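Long-range contacts in Protease/Reverse transcriptase/ribonuclease H (Eastern chimpanzee simian foamy virus, PDB 7KSF), which probably combines aspartic protease, reverse transcriptase and ribonuclease H activities in one polyprotein chain, cutting viral proteins and copying the foamy virus RNA genome into DNA: residues A[594-598]-A[636-642]; A[611-615]-A[644-649]; A[606-612]-A[631-637]. The protein carries 1 engineered substitution. One frame throughout, in Å; residues are numbered along the deposited sequence.

From the N terminus, strand 590-597 comes first, and contact 1 closes the longest chain excursion by returning helix 638-654 to its C-terminal end. Contact 3 lies within that excursion, apart from the shared H636 and T637: it pairs the start of strand 610-618 with the end of strand 624-634, the two arms of a hairpin. Contact 2 begins on the strand that contact 3 uses, shares G611 and M612 with it, and ends further along the helix, so it crosses contact 1 in chain order. Backbone bonds of S597 with G611 and D595 with G613 join the first two strands. Together the three contacts tie three neighbouring strands of the RNase H sheet to the helix covering one face.

Contact 1. Residues A[594-598]-A[636-642]; sequences TDGSA and HTAQMAE. With CA (calcium ion), chain B.
G596 sits against A641 and E642 where the end of strand 590-597 meets the first turn of helix 638-654. The axes of the two short segments run nearly antiparallel, at 157°, and come within 5.8 Å of each other. The glycine allows this closeness: with no side chain in between, its CA lies 3.6 Å from A641 CB, and its CA is 4.2 Å from that of E642. A641 CB also faces the strand backbone beyond, 3.7 Å from S597 O. E642 packs on the same glycine, its CG against G596 N. That CG stands anti to the carbonyl carbon of E642 (chi1 -63°), and the extended chain carries the carboxylate to a calcium ion, which OE2 binds together with G596 O, so that a backbone carbonyl and a side chain from the two segments hold one metal. D595 lies alongside E642, pointing the same way, with the two carboxylate planes about perpendicular and D595 OD2 3.8 Å from E642 OE2. D665 and D736 bring further carboxylates close to D595.

Toward the N-terminal end of the helix the packing thins. A598 CB meets A638 CB at 3.6 Å, a small apolar touch at the partly exposed edge, and reaches H636 only through its backbone O, at 4.1 Å. The imidazole of H636 leads away from the strand, while T637, at the N-cap position, points its side chain away from it too. The calcium bound by G596 O and E642 OE2, with D595, D665 and D736 close by, is consistent with the DEDD carboxylate site of the RNase H family.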
loop_
_atom_site.group_PDB
_atom_site.type_symbol
_atom_site.label_atom_id
_atom_site.label_comp_id
_atom_site.label_asym_id
_atom_site.label_seq_id
_atom_site.Cartn_x
_atom_site.Cartn_y
_atom_site.Cartn_z
ATOM N N THR A 594 -11.633 13.845 29.495
ATOM C CA THR A 594 -13.067 14.076 29.477
ATOM C C THR A 594 -13.662 13.791 30.848
ATOM O O THR A 594 -13.055 13.121 31.689
ATOM C CB THR A 594 -13.781 13.208 28.426
ATOM O OG1 THR A 594 -13.591 11.821 28.738
ATOM C CG2 THR A 594 -13.241 13.498 27.036
ATOM N N ASP A 595 -14.868 14.312 31.050
ATOM C CA ASP A 595 -15.617 14.128 32.287
ATOM C C ASP A 595 -17.030 14.652 32.064
ATOM O O ASP A 595 -17.324 15.278 31.043
ATOM C CB ASP A 595 -14.942 14.843 33.462
ATOM C CG ASP A 595 -15.518 14.438 34.802
ATOM O OD1 ASP A 595 -16.526 15.046 35.221
ATOM O OD2 ASP A 595 -14.971 13.512 35.432
ATOM N N GLY A 596 -17.899 14.386 33.035
ATOM C CA GLY A 596 -19.273 14.843 32.985
ATOM C C GLY A 596 -19.988 14.723 34.315
ATOM O O GLY A 596 -19.876 13.705 35.006
ATOM N N SER A 597 -20.736 15.758 34.677
ATOM C CA SER A 597 -21.423 15.819 35.951
ATOM C C SER A 597 -22.902 16.074 35.718
ATOM O O SER A 597 -23.326 16.446 34.621
ATOM C CB SER A 597 -20.817 16.903 36.853
ATOM O OG SER A 597 -19.414 16.758 36.945
ATOM N N ALA A 598 -23.688 15.861 36.774
ATOM C CA ALA A 598 -25.138 16.073 36.693
ATOM C C ALA A 598 -25.671 16.233 38.122
ATOM O O ALA A 598 -25.938 15.246 38.806
ATOM C CB ALA A 598 -25.834 14.946 35.964
ATOM N N HIS A 636 -29.905 15.331 31.456
ATOM C CA HIS A 636 -29.381 14.076 30.938
ATOM C C HIS A 636 -28.680 13.333 32.069
ATOM O O HIS A 636 -28.600 13.812 33.204
ATOM C CB HIS A 636 -28.440 14.317 29.752
ATOM C CG HIS A 636 -29.143 14.541 28.449
ATOM N ND1 HIS A 636 -28.954 15.674 27.686
ATOM C CD2 HIS A 636 -30.026 13.774 27.766
ATOM C CE1 HIS A 636 -29.693 15.597 26.594
ATOM N NE2 HIS A 636 -30.354 14.452 26.619
ATOM N N THR A 637 -28.169 12.145 31.750
ATOM C CA THR A 637 -27.474 11.316 32.723
ATOM C C THR A 637 -26.074 11.861 32.983
ATOM O O THR A 637 -25.427 12.402 32.082
ATOM C CB THR A 637 -27.393 9.869 32.224
ATOM O OG1 THR A 637 -28.705 9.402 31.886
ATOM C CG2 THR A 637 -26.798 8.951 33.279
ATOM N N ALA A 638 -25.612 11.732 34.233
ATOM C CA ALA A 638 -24.231 12.082 34.546
ATOM C C ALA A 638 -23.262 11.262 33.709
ATOM O O ALA A 638 -22.231 11.772 33.255
ATOM C CB ALA A 638 -23.956 11.880 36.035
ATOM N N GLN A 639 -23.578 9.985 33.491
ATOM C CA GLN A 639 -22.763 9.170 32.603
ATOM C C GLN A 639 -22.966 9.581 31.150
ATOM O O GLN A 639 -22.021 9.513 30.358
ATOM C CB GLN A 639 -23.087 7.691 32.814
ATOM C CG GLN A 639 -23.442 7.327 34.261
ATOM C CD GLN A 639 -22.249 7.341 35.218
ATOM O OE1 GLN A 639 -21.385 8.216 35.154
ATOM N NE2 GLN A 639 -22.205 6.362 36.115
ATOM N N MET A 640 -24.176 10.017 30.788
ATOM C CA MET A 640 -24.382 10.597 29.464
ATOM C C MET A 640 -23.501 11.823 29.275
ATOM O O MET A 640 -22.905 12.015 28.207
ATOM C CB MET A 640 -25.857 10.960 29.268
ATOM C CG MET A 640 -26.367 10.840 27.837
ATOM S SD MET A 640 -25.563 11.943 26.660
ATOM C CE MET A 640 -25.836 13.536 27.435
ATOM N N ALA A 641 -23.405 12.668 30.305
ATOM C CA ALA A 641 -22.448 13.767 30.269
ATOM C C ALA A 641 -21.024 13.244 30.120
ATOM O O ALA A 641 -20.185 13.883 29.472
ATOM C CB ALA A 641 -22.583 14.623 31.526
ATOM N N GLU A 642 -20.727 12.088 30.714
ATOM C CA GLU A 642 -19.445 11.439 30.482
ATOM C C GLU A 642 -19.440 10.623 29.197
ATOM O O GLU A 642 -18.361 10.280 28.701
ATOM C CB GLU A 642 -19.081 10.556 31.679
ATOM C CG GLU A 642 -18.885 11.344 32.963
ATOM C CD GLU A 642 -18.547 10.473 34.150
ATOM O OE1 GLU A 642 -19.042 9.334 34.210
ATOM O OE2 GLU A 642 -17.783 10.932 35.027
HETATM CA CA CA B . -18.514 12.772 35.426
#

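Contact 2. Residues A[611-615]-A[644-649]; sequences GMGIV and AAVEFA
M612 reaches from strand 610-618 across to helix 638-654 and lies along A644 and A645. Starting at its base, CB rests against A645 CB at 3.8 Å, beside the closest CA pair of the two segments. CG takes the crowded position between the backbone N and the carbonyl carbon (chi1 67°), and from there the chain runs fully extended, carrying the sulfur across to the helix backbone. SD comes to 3.4 Å from A644 O and 3.9 Å from A644 CB, so it meets both the carbonyl and the methyl of one residue. The terminal CE stays near A644 O and also touches F648 CB at 4.2 Å.

I614, two residues on and on the same side of the strand, makes the second line of packing. Its CG1 lies 3.4 Å from A645 O, while CD1 approaches F648 CD1 at 3.9 Å; the two side chains are set obliquely. The other branch, CG2, anti to the backbone N, lies 4.3 Å from A649 CB. W629 of the neighbouring strand packs edge-to-face with F648. Between the two large strand residues, G613 adds no side chain.

No hydrogen bond joins the segments; apolar side chains pack on one another and on the carbonyl oxygens of A644 and A645. The short strand and helix segments are inclined by 35°, their axes 7.9 Å apart at the nearest point. On the helix, small alanines let the larger strand residues in. Such a helix laid over the central strands of a five-stranded mixed sheet of order 3-2-1-4-5 is characteristic of the RNase H fold.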
loop_
_atom_site.group_PDB
_atom_site.type_symbol
_atom_site.label_atom_id
_atom_site.label_comp_id
_atom_site.label_asym_id
_atom_site.label_seq_id
_atom_site.Cartn_x
_atom_site.Cartn_y
_atom_site.Cartn_z
ATOM N N GLY A 611 -23.452 18.539 32.468
ATOM C CA GLY A 611 -22.337 19.350 32.022
ATOM C C GLY A 611 -21.074 18.533 31.849
ATOM O O GLY A 611 -20.628 17.862 32.785
ATOM N N MET A 612 -20.489 18.579 30.656
ATOM C CA MET A 612 -19.307 17.801 30.320
ATOM C C MET A 612 -18.102 18.717 30.158
ATOM O O MET A 612 -18.226 19.935 30.014
ATOM C CB MET A 612 -19.540 16.990 29.039
ATOM C CG MET A 612 -19.696 17.835 27.785
ATOM S SD MET A 612 -20.207 16.855 26.361
ATOM C CE MET A 612 -20.065 18.052 25.040
ATOM N N GLY A 613 -16.918 18.111 30.191
ATOM C CA GLY A 613 -15.686 18.864 30.069
ATOM C C GLY A 613 -14.657 18.161 29.208
ATOM O O GLY A 613 -14.482 16.944 29.317
ATOM N N ILE A 614 -13.971 18.911 28.350
ATOM C CA ILE A 614 -13.003 18.355 27.414
ATOM C C ILE A 614 -11.729 19.185 27.484
ATOM O O ILE A 614 -11.782 20.420 27.513
ATOM C CB ILE A 614 -13.551 18.321 25.969
ATOM C CG1 ILE A 614 -14.805 17.440 25.879
ATOM C CG2 ILE A 614 -12.490 17.828 25.000
ATOM C CD1 ILE A 614 -16.114 18.188 26.066
ATOM N N VAL A 615 -10.581 18.505 27.515
ATOM C CA VAL A 615 -9.275 19.151 27.588
ATOM C C VAL A 615 -8.369 18.531 26.533
ATOM O O VAL A 615 -8.252 17.303 26.457
ATOM C CB VAL A 615 -8.642 19.011 28.987
ATOM C CG1 VAL A 615 -7.244 19.606 29.000
ATOM C CG2 VAL A 615 -9.517 19.670 30.041
ATOM N N ALA A 644 -21.295 11.781 26.273
ATOM C CA ALA A 644 -21.174 12.811 25.247
ATOM C C ALA A 644 -19.847 13.548 25.326
ATOM O O ALA A 644 -19.466 14.218 24.358
ATOM C CB ALA A 644 -22.332 13.804 25.351
ATOM N N ALA A 645 -19.130 13.441 26.447
ATOM C CA ALA A 645 -17.858 14.143 26.581
ATOM C C ALA A 645 -16.803 13.584 25.637
ATOM O O ALA A 645 -15.888 14.310 25.233
ATOM C CB ALA A 645 -17.364 14.072 28.026
ATOM N N VAL A 646 -16.907 12.309 25.274
ATOM C CA VAL A 646 -15.905 11.713 24.401
ATOM C C VAL A 646 -16.307 11.798 22.929
ATOM O O VAL A 646 -15.436 11.842 22.056
ATOM C CB VAL A 646 -15.623 10.261 24.827
ATOM C CG1 VAL A 646 -15.222 10.215 26.295
ATOM C CG2 VAL A 646 -16.831 9.377 24.575
ATOM N N GLU A 647 -17.612 11.834 22.632
ATOM C CA GLU A 647 -18.054 12.050 21.258
ATOM C C GLU A 647 -17.517 13.366 20.719
ATOM O O GLU A 647 -17.085 13.451 19.563
ATOM C CB GLU A 647 -19.581 12.032 21.183
ATOM C CG GLU A 647 -20.141 12.371 19.808
ATOM C CD GLU A 647 -21.540 12.958 19.876
ATOM O OE1 GLU A 647 -21.955 13.361 20.982
ATOM O OE2 GLU A 647 -22.217 13.018 18.827
ATOM N N PHE A 648 -17.537 14.407 21.551
ATOM C CA PHE A 648 -16.903 15.667 21.185
ATOM C C PHE A 648 -15.395 15.491 21.033
ATOM O O PHE A 648 -14.794 16.018 20.091
ATOM C CB PHE A 648 -17.231 16.722 22.240
ATOM C CG PHE A 648 -16.825 18.109 21.866
ATOM C CD1 PHE A 648 -15.598 18.611 22.260
ATOM C CD2 PHE A 648 -17.674 18.917 21.132
ATOM C CE1 PHE A 648 -15.222 19.891 21.921
ATOM C CE2 PHE A 648 -17.304 20.199 20.790
ATOM C CZ PHE A 648 -16.075 20.689 21.186
ATOM N N ALA A 649 -14.772 14.739 21.943
ATOM C CA ALA A 649 -13.321 14.573 21.893
ATOM C C ALA A 649 -12.892 13.729 20.698
ATOM O O ALA A 649 -11.826 13.967 20.119
ATOM C CB ALA A 649 -12.816 13.951 23.193
#

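Contact 3. Residues A[606-612]-A[631-637]; sequences KSNNAGM and IPLGNHT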
loop_
_atom_site.group_PDB
_atom_site.type_symbol
_atom_site.label_atom_id
_atom_site.label_comp_id
_atom_site.label_asym_id
_atom_site.label_seq_id
_atom_site.Cartn_x
_atom_site.Cartn_y
_atom_site.Cartn_z
ATOM N N LYS A 606 -37.627 19.631 34.588
ATOM C CA LYS A 606 -36.467 18.990 33.979
ATOM C C LYS A 606 -35.908 17.898 34.878
ATOM O O LYS A 606 -35.497 16.837 34.392
ATOM C CB LYS A 606 -35.393 20.036 33.669
ATOM C CG LYS A 606 -35.814 21.086 32.653
ATOM C CD LYS A 606 -34.689 22.075 32.388
ATOM C CE LYS A 606 -35.098 23.130 31.374
ATOM N NZ LYS A 606 -34.009 24.115 31.130
ATOM N N SER A 607 -35.862 18.149 36.193
ATOM C CA SER A 607 -35.444 17.179 37.200
ATOM C C SER A 607 -33.979 16.767 37.059
ATOM O O SER A 607 -33.453 16.050 37.915
ATOM C CB SER A 607 -36.343 15.937 37.157
ATOM O OG SER A 607 -35.875 14.943 38.053
ATOM N N ASN A 608 -33.315 17.213 35.997
ATOM C CA ASN A 608 -31.910 16.897 35.791
ATOM C C ASN A 608 -31.239 18.024 35.018
ATOM O O ASN A 608 -31.896 18.861 34.395
ATOM C CB ASN A 608 -31.735 15.568 35.048
ATOM C CG ASN A 608 -31.768 14.376 35.976
ATOM O OD1 ASN A 608 -31.240 14.423 37.089
ATOM N ND2 ASN A 608 -32.394 13.291 35.528
ATOM N N ASN A 609 -29.911 18.027 35.075
ATOM C CA ASN A 609 -29.077 18.972 34.346
ATOM C C ASN A 609 -27.684 18.367 34.247
ATOM O O ASN A 609 -27.225 17.717 35.185
ATOM C CB ASN A 609 -29.035 20.341 35.039
ATOM C CG ASN A 609 -28.182 21.347 34.293
ATOM O OD1 ASN A 609 -27.424 22.109 34.897
ATOM N ND2 ASN A 609 -28.288 21.344 32.972
ATOM N N ALA A 610 -27.021 18.574 33.108
ATOM C CA ALA A 610 -25.751 17.922 32.833
ATOM C C ALA A 610 -24.720 18.932 32.354
ATOM O O ALA A 610 -25.050 20.027 31.893
ATOM C CB ALA A 610 -25.902 16.807 31.787
ATOM N N GLY A 611 -23.452 18.539 32.468
ATOM C CA GLY A 611 -22.337 19.350 32.022
ATOM C C GLY A 611 -21.074 18.533 31.849
ATOM O O GLY A 611 -20.628 17.862 32.785
ATOM N N MET A 612 -20.489 18.579 30.656
ATOM C CA MET A 612 -19.307 17.801 30.320
ATOM C C MET A 612 -18.102 18.717 30.158
ATOM O O MET A 612 -18.226 19.935 30.014
ATOM C CB MET A 612 -19.540 16.990 29.039
ATOM C CG MET A 612 -19.696 17.835 27.785
ATOM S SD MET A 612 -20.207 16.855 26.361
ATOM C CE MET A 612 -20.065 18.052 25.040
ATOM N N ILE A 631 -19.258 22.656 28.665
ATOM C CA ILE A 631 -20.552 22.751 27.991
ATOM C C ILE A 631 -21.671 22.191 28.863
ATOM O O ILE A 631 -21.544 21.074 29.387
ATOM C CB ILE A 631 -20.513 22.024 26.639
ATOM C CG1 ILE A 631 -19.377 22.565 25.769
ATOM C CG2 ILE A 631 -21.849 22.157 25.928
ATOM C CD1 ILE A 631 -19.249 21.872 24.434
ATOM N N PRO A 632 -22.775 22.918 29.048
ATOM C CA PRO A 632 -23.950 22.324 29.700
ATOM C C PRO A 632 -24.808 21.558 28.702
ATOM O O PRO A 632 -24.981 21.970 27.550
ATOM C CB PRO A 632 -24.696 23.543 30.253
ATOM C CG PRO A 632 -24.357 24.627 29.314
ATOM C CD PRO A 632 -22.947 24.363 28.828
ATOM N N LEU A 633 -25.362 20.437 29.165
ATOM C CA LEU A 633 -26.067 19.502 28.298
ATOM C C LEU A 633 -27.546 19.360 28.644
ATOM O O LEU A 633 -28.234 18.538 28.031
ATOM C CB LEU A 633 -25.384 18.131 28.343
ATOM C CG LEU A 633 -23.958 18.023 27.796
ATOM C CD1 LEU A 633 -23.343 16.674 28.137
ATOM C CD2 LEU A 633 -23.930 18.245 26.290
ATOM N N GLY A 634 -28.052 20.134 29.598
ATOM C CA GLY A 634 -29.454 20.000 29.946
ATOM C C GLY A 634 -29.717 18.733 30.752
ATOM O O GLY A 634 -28.809 18.105 31.296
ATOM N N ASN A 635 -30.994 18.358 30.812
ATOM C CA ASN A 635 -31.426 17.216 31.618
ATOM C C ASN A 635 -30.982 15.923 30.945
ATOM O O ASN A 635 -31.602 15.460 29.986
ATOM C CB ASN A 635 -32.937 17.250 31.825
ATOM C CG ASN A 635 -33.702 17.427 30.529
ATOM O OD1 ASN A 635 -33.938 18.549 30.081
ATOM N ND2 ASN A 635 -34.094 16.315 29.917
ATOM N N HIS A 636 -29.905 15.331 31.456
ATOM C CA HIS A 636 -29.381 14.076 30.938
ATOM C C HIS A 636 -28.680 13.333 32.069
ATOM O O HIS A 636 -28.600 13.812 33.204
ATOM C CB HIS A 636 -28.440 14.317 29.752
ATOM C CG HIS A 636 -29.143 14.541 28.449
ATOM N ND1 HIS A 636 -28.954 15.674 27.686
ATOM C CD2 HIS A 636 -30.026 13.774 27.766
ATOM C CE1 HIS A 636 -29.693 15.597 26.594
ATOM N NE2 HIS A 636 -30.354 14.452 26.619
ATOM N N THR A 637 -28.169 12.145 31.750
ATOM C CA THR A 637 -27.474 11.316 32.723
ATOM C C THR A 637 -26.074 11.861 32.983
ATOM O O THR A 637 -25.427 12.402 32.082
ATOM C CB THR A 637 -27.393 9.869 32.224
ATOM O OG1 THR A 637 -28.705 9.402 31.886
ATOM C CG2 THR A 637 -26.798 8.951 33.279
#
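G611 and P632, M612 and I631 face one another on two antiparallel strands, whose short segments run at 147° with axes 4.2 Å apart. M612 and I631 form a hydrogen-bonded pair: M612 N donates to I631 O at 3.0 Å, and I631 N returns a bond to M612 O at 3.2 Å. G611 and P632 make the non-hydrogen-bonded pair that follows, in which the proline has no N-H to offer. Beyond it, L633 N bonds A610 O at 2.8 Å; the bond is nearly straight at hydrogen, 173°, yet the donor lies well above the carbonyl plane.

M612 and I631 send their side chains the same way, side by side, and meet through M612 CE and I631 CD1. L633 crosses the methionine at about a right angle. With its CG beside the backbone N (chi1 -65°), it presents CD1 to M612 SD at 3.6 Å, while its CB packs on A610 CB at 3.7 Å. These strands are the two arms of the 610-618/624-634 hairpin, the outer part of the RNase H sheet on this side: 624-634 is the edge strand, and G611 is bonded on through its backbone to S597 of the next strand inward. Helix 638-654 covers the face bearing A610 and M612, and both A610 and L633 touch its A641.

At the open end the pairing gives way to loop contacts. H636 turns its ring back along its own segment, ND1 donating to L633 O at 3.0 Å, and leaves CB near A610 CB. N635 crosses K606 at roughly a right angle; its CB fits against the backbone carbonyl oxygens of N608 and K606, and N608 CB packs 3.8 Å from N635 CB, where N635 is exposed to solvent.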